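Local atomic coordinates of surface-associated protein CshA (Streptococcus gordonii, PDB entry 5L2D), a protein that probably mediates attachment of the streptococcal cell to host tissue, as a wall-anchored surface adhesin that binds host fibronectin by a catch-clamp mechanism. Residues Gly52-Asn66 and Asn139-Arg151. Residues are numbered along the deposited sequence; the frame is centred on the assembly and turned at random.
Sequences GYVVTLTVTELKPFN and NWGIKFKVEATYR
The Tyr53 ring lies with one face over the carbonyl oxygen of Thr149, O standing 3.7 Å from the ring plane and displaced from the middle of the ring; Val55 CG1 is at its edge, in plane. With CG swung anti to the backbone N (chi1 -158°), the ring extends forward along its own strand, and Tyr53 OH comes to Ala148 CB. On the next strand, Arg151 CG covers the middle of one face of the Tyr150 ring, while Tyr53 N comes up at the ring edge.

Further along this side, Leu57 CD2 touches both Phe144 CB, at 3.7 Å, and Val146 CG2, and Val59 CG2 touches Phe144 CE1. Phe144 also packs on Met280 of the second subunit. Past the bulge, Ile142 CG1 packs against Leu62 CD2.

The other face is mostly polar. Val54 CB lies against the Thr149 methyl CG2, then Thr56 beside Glu147, whose OE2 forms a 2.8 Å salt bridge with Lys145 NZ of the same strand, met from above the carboxylate plane. Lys143 runs out alongside Glu61, bent along its chain, and NZ meets Glu61 OE1 in a salt bridge of 2.6 Å. At the far end Asn139 ND2 gives a 2.9 Å hydrogen bond to Asn66 OD1, entering 49° out of the carbonyl plane.

Paired backbone bonds run from Val54-Thr149 to Thr58-Lys145. Thr60 N then binds Lys143 O at 2.8 Å, Glu61 N reaches the same oxygen only weakly, and Lys143 N returns to Glu61 O. Thr60, the extra residue, rests OG1 near Lys143 CB but bonds it to Glu265 OE2 of the second subunit. Two residues, Thr60 and Glu61, thus stand opposite the single Lys143, a classic beta bulge in an antiparallel ladder of non-repetitive domain 2, whose sheet continues through residues 139-144 into the second subunit.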
# COMPACT_ATOMS: atom_id res chain seq x y z
N GLY A 52 8.99 1.58 27.47
CA GLY A 52 7.61 1.23 27.84
C GLY A 52 6.66 0.87 26.71
O GLY A 52 5.59 0.21 26.92
N TYR A 53 7.05 1.27 25.51
CA TYR A 53 6.13 1.31 24.39
C TYR A 53 6.36 0.15 23.39
O TYR A 53 7.38 0.07 22.73
CB TYR A 53 6.27 2.66 23.72
CG TYR A 53 5.09 3.09 22.89
CD1 TYR A 53 4.80 2.48 21.68
CD2 TYR A 53 4.27 4.14 23.28
CE1 TYR A 53 3.74 2.89 20.88
CE2 TYR A 53 3.19 4.55 22.50
CZ TYR A 53 2.95 3.92 21.29
OH TYR A 53 1.90 4.31 20.50
N VAL A 54 5.37 -0.74 23.28
CA VAL A 54 5.44 -1.89 22.40
C VAL A 54 4.37 -1.84 21.30
O VAL A 54 3.19 -1.64 21.57
CB VAL A 54 5.23 -3.18 23.22
CG1 VAL A 54 5.17 -4.39 22.33
CG2 VAL A 54 6.34 -3.36 24.24
N VAL A 55 4.80 -2.04 20.05
CA VAL A 55 3.89 -2.04 18.91
C VAL A 55 3.90 -3.42 18.40
O VAL A 55 4.92 -4.09 18.43
CB VAL A 55 4.32 -1.10 17.76
CG1 VAL A 55 4.36 0.34 18.22
CG2 VAL A 55 5.69 -1.43 17.26
N THR A 56 2.75 -3.86 17.94
CA THR A 56 2.61 -5.19 17.39
C THR A 56 1.85 -5.04 16.07
O THR A 56 0.73 -4.53 16.02
CB THR A 56 1.85 -6.12 18.35
OG1 THR A 56 2.50 -6.19 19.63
CG2 THR A 56 1.76 -7.51 17.76
N LEU A 57 2.50 -5.47 15.00
CA LEU A 57 1.92 -5.50 13.67
C LEU A 57 1.74 -6.93 13.29
O LEU A 57 2.73 -7.68 13.27
CB LEU A 57 2.84 -4.85 12.63
CG LEU A 57 2.72 -3.33 12.52
CD1 LEU A 57 3.78 -2.78 11.59
CD2 LEU A 57 1.37 -2.92 11.97
N THR A 58 0.51 -7.30 12.93
CA THR A 58 0.20 -8.67 12.54
C THR A 58 -0.55 -8.67 11.22
O THR A 58 -1.56 -7.96 11.09
CB THR A 58 -0.70 -9.39 13.57
OG1 THR A 58 -0.26 -9.12 14.92
CG2 THR A 58 -0.73 -10.90 13.29
N VAL A 59 -0.10 -9.47 10.26
CA VAL A 59 -0.72 -9.46 8.93
C VAL A 59 -2.06 -10.14 8.99
O VAL A 59 -2.14 -11.31 9.36
CB VAL A 59 0.07 -10.27 7.89
CG1 VAL A 59 -0.62 -10.23 6.54
CG2 VAL A 59 1.45 -9.72 7.74
N THR A 60 -3.10 -9.43 8.60
CA THR A 60 -4.43 -10.07 8.62
C THR A 60 -4.89 -10.49 7.27
O THR A 60 -5.86 -11.21 7.17
CB THR A 60 -5.53 -9.16 9.18
OG1 THR A 60 -5.77 -8.07 8.28
CG2 THR A 60 -5.13 -8.61 10.51
N GLU A 61 -4.25 -10.01 6.22
CA GLU A 61 -4.74 -10.26 4.88
C GLU A 61 -3.70 -9.99 3.80
O GLU A 61 -2.89 -9.07 3.89
CB GLU A 61 -6.00 -9.44 4.61
CG GLU A 61 -6.73 -9.96 3.39
CD GLU A 61 -8.18 -9.52 3.30
OE1 GLU A 61 -8.42 -8.29 3.17
OE2 GLU A 61 -9.08 -10.40 3.31
N LEU A 62 -3.74 -10.83 2.77
CA LEU A 62 -2.96 -10.63 1.55
C LEU A 62 -3.86 -10.66 0.31
O LEU A 62 -3.95 -11.66 -0.37
CB LEU A 62 -1.87 -11.69 1.45
CG LEU A 62 -0.75 -11.57 2.48
CD1 LEU A 62 0.12 -12.82 2.53
CD2 LEU A 62 0.12 -10.36 2.18
N LYS A 63 -4.53 -9.56 0.01
CA LYS A 63 -5.31 -9.48 -1.20
C LYS A 63 -5.12 -8.11 -1.82
O LYS A 63 -4.77 -7.16 -1.13
CB LYS A 63 -6.78 -9.67 -0.90
CG LYS A 63 -7.18 -11.05 -0.41
CD LYS A 63 -8.70 -11.05 -0.17
CE LYS A 63 -9.26 -12.46 0.04
NZ LYS A 63 -8.98 -13.39 -1.10
N PRO A 64 -5.37 -8.02 -3.14
CA PRO A 64 -5.26 -6.79 -3.90
C PRO A 64 -6.47 -5.91 -3.80
O PRO A 64 -7.53 -6.38 -3.40
CB PRO A 64 -5.16 -7.30 -5.32
CG PRO A 64 -6.00 -8.52 -5.32
CD PRO A 64 -5.56 -9.17 -4.04
N PHE A 65 -6.29 -4.67 -4.27
CA PHE A 65 -7.28 -3.61 -4.14
C PHE A 65 -8.60 -3.91 -4.75
O PHE A 65 -9.63 -3.46 -4.23
CB PHE A 65 -6.79 -2.36 -4.80
CG PHE A 65 -7.59 -1.13 -4.45
CD1 PHE A 65 -7.57 -0.63 -3.19
CD2 PHE A 65 -8.30 -0.44 -5.41
CE1 PHE A 65 -8.24 0.54 -2.88
CE2 PHE A 65 -8.99 0.73 -5.11
CZ PHE A 65 -8.95 1.22 -3.83
N ASN A 66 -8.60 -4.65 -5.85
CA ASN A 66 -9.88 -4.95 -6.51
C ASN A 66 -10.80 -5.91 -5.72
O ASN A 66 -11.89 -6.29 -6.21
CB ASN A 66 -9.67 -5.44 -7.95
CG ASN A 66 -8.64 -6.53 -8.06
OD1 ASN A 66 -7.59 -6.44 -7.45
ND2 ASN A 66 -8.92 -7.55 -8.86
N ASN A 139 -0.36 -7.07 -9.07
CA ASN A 139 -1.43 -6.39 -8.39
C ASN A 139 -1.52 -7.12 -7.07
O ASN A 139 -2.01 -8.27 -7.01
CB ASN A 139 -2.73 -6.54 -9.18
CG ASN A 139 -3.90 -5.88 -8.50
OD1 ASN A 139 -3.76 -4.97 -7.64
ND2 ASN A 139 -5.06 -6.34 -8.85
N TRP A 140 -0.99 -6.49 -6.02
CA TRP A 140 -1.07 -7.07 -4.67
C TRP A 140 -1.63 -6.10 -3.65
O TRP A 140 -2.03 -4.96 -3.97
CB TRP A 140 0.27 -7.64 -4.22
CG TRP A 140 1.38 -6.64 -4.10
CD1 TRP A 140 2.02 -6.01 -5.11
CD2 TRP A 140 2.00 -6.18 -2.89
NE1 TRP A 140 3.00 -5.17 -4.62
CE2 TRP A 140 3.01 -5.27 -3.26
CE3 TRP A 140 1.80 -6.44 -1.52
CZ2 TRP A 140 3.82 -4.62 -2.33
CZ3 TRP A 140 2.61 -5.80 -0.58
CH2 TRP A 140 3.60 -4.90 -1.00
N GLY A 141 -1.75 -6.62 -2.44
CA GLY A 141 -2.06 -5.83 -1.27
C GLY A 141 -1.89 -6.58 0.05
O GLY A 141 -1.86 -7.81 0.09
N ILE A 142 -1.77 -5.80 1.12
CA ILE A 142 -1.56 -6.32 2.45
C ILE A 142 -2.33 -5.49 3.52
O ILE A 142 -2.45 -4.27 3.41
CB ILE A 142 -0.04 -6.40 2.74
CG1 ILE A 142 0.25 -7.32 3.91
CG2 ILE A 142 0.51 -5.03 3.09
CD1 ILE A 142 1.73 -7.48 4.21
N LYS A 143 -2.86 -6.16 4.54
CA LYS A 143 -3.42 -5.46 5.70
C LYS A 143 -2.78 -5.94 6.96
O LYS A 143 -2.52 -7.14 7.15
CB LYS A 143 -4.94 -5.67 5.83
CG LYS A 143 -5.78 -4.86 4.88
CD LYS A 143 -7.00 -4.24 5.56
CE LYS A 143 -8.12 -5.25 5.74
NZ LYS A 143 -8.40 -6.10 4.55
N PHE A 144 -2.60 -4.98 7.85
CA PHE A 144 -2.05 -5.23 9.14
C PHE A 144 -3.02 -4.86 10.25
O PHE A 144 -3.67 -3.83 10.18
CB PHE A 144 -0.84 -4.35 9.34
CG PHE A 144 0.34 -4.78 8.58
CD1 PHE A 144 1.17 -5.78 9.09
CD2 PHE A 144 0.65 -4.19 7.37
CE1 PHE A 144 2.28 -6.18 8.40
CE2 PHE A 144 1.76 -4.59 6.66
CZ PHE A 144 2.57 -5.59 7.17
N LYS A 145 -3.03 -5.68 11.31
CA LYS A 145 -3.60 -5.31 12.60
C LYS A 145 -2.57 -4.50 13.30
O LYS A 145 -1.41 -4.85 13.25
CB LYS A 145 -3.82 -6.56 13.41
CG LYS A 145 -4.55 -6.43 14.73
CD LYS A 145 -5.32 -7.72 15.02
CE LYS A 145 -6.01 -7.69 16.37
NZ LYS A 145 -5.10 -8.25 17.40
N VAL A 146 -2.98 -3.44 13.98
CA VAL A 146 -2.05 -2.55 14.69
C VAL A 146 -2.42 -2.41 16.17
O VAL A 146 -3.55 -2.05 16.52
CB VAL A 146 -2.08 -1.15 14.09
CG1 VAL A 146 -0.99 -0.28 14.70
CG2 VAL A 146 -1.94 -1.22 12.60
N GLU A 147 -1.44 -2.65 17.02
CA GLU A 147 -1.64 -2.59 18.45
C GLU A 147 -0.46 -1.90 19.06
O GLU A 147 0.67 -1.95 18.53
CB GLU A 147 -1.77 -3.98 19.07
CG GLU A 147 -2.69 -4.96 18.33
CD GLU A 147 -2.76 -6.33 19.03
OE1 GLU A 147 -1.71 -7.00 19.19
OE2 GLU A 147 -3.87 -6.74 19.43
N ALA A 148 -0.71 -1.29 20.20
CA ALA A 148 0.31 -0.57 20.87
C ALA A 148 0.01 -0.51 22.37
O ALA A 148 -1.13 -0.37 22.81
CB ALA A 148 0.45 0.82 20.26
N THR A 149 1.08 -0.56 23.14
CA THR A 149 1.06 -0.73 24.57
C THR A 149 1.96 0.27 25.23
O THR A 149 3.02 0.60 24.72
CB THR A 149 1.58 -2.13 24.88
OG1 THR A 149 0.46 -2.88 25.29
CG2 THR A 149 2.78 -2.16 25.98
N TYR A 150 1.54 0.77 26.37
CA TYR A 150 2.44 1.53 27.19
C TYR A 150 2.37 0.94 28.59
O TYR A 150 1.28 0.79 29.20
CB TYR A 150 2.10 3.03 27.17
CG TYR A 150 3.12 3.81 27.98
CD1 TYR A 150 4.46 3.82 27.60
CD2 TYR A 150 2.76 4.48 29.13
CE1 TYR A 150 5.41 4.48 28.36
CE2 TYR A 150 3.70 5.16 29.88
CZ TYR A 150 5.01 5.15 29.49
OH TYR A 150 5.95 5.79 30.23
N ARG A 151 3.55 0.54 29.07
CA ARG A 151 3.69 -0.10 30.38
C ARG A 151 2.68 -1.22 30.56
O ARG A 151 2.20 -1.50 31.64
CB ARG A 151 3.60 0.96 31.47
CG ARG A 151 4.65 2.04 31.26
CD ARG A 151 4.77 3.02 32.40
NE ARG A 151 4.52 2.30 33.63
CZ ARG A 151 4.05 2.84 34.75
NH1 ARG A 151 3.82 4.14 34.81
NH2 ARG A 151 3.84 2.07 35.80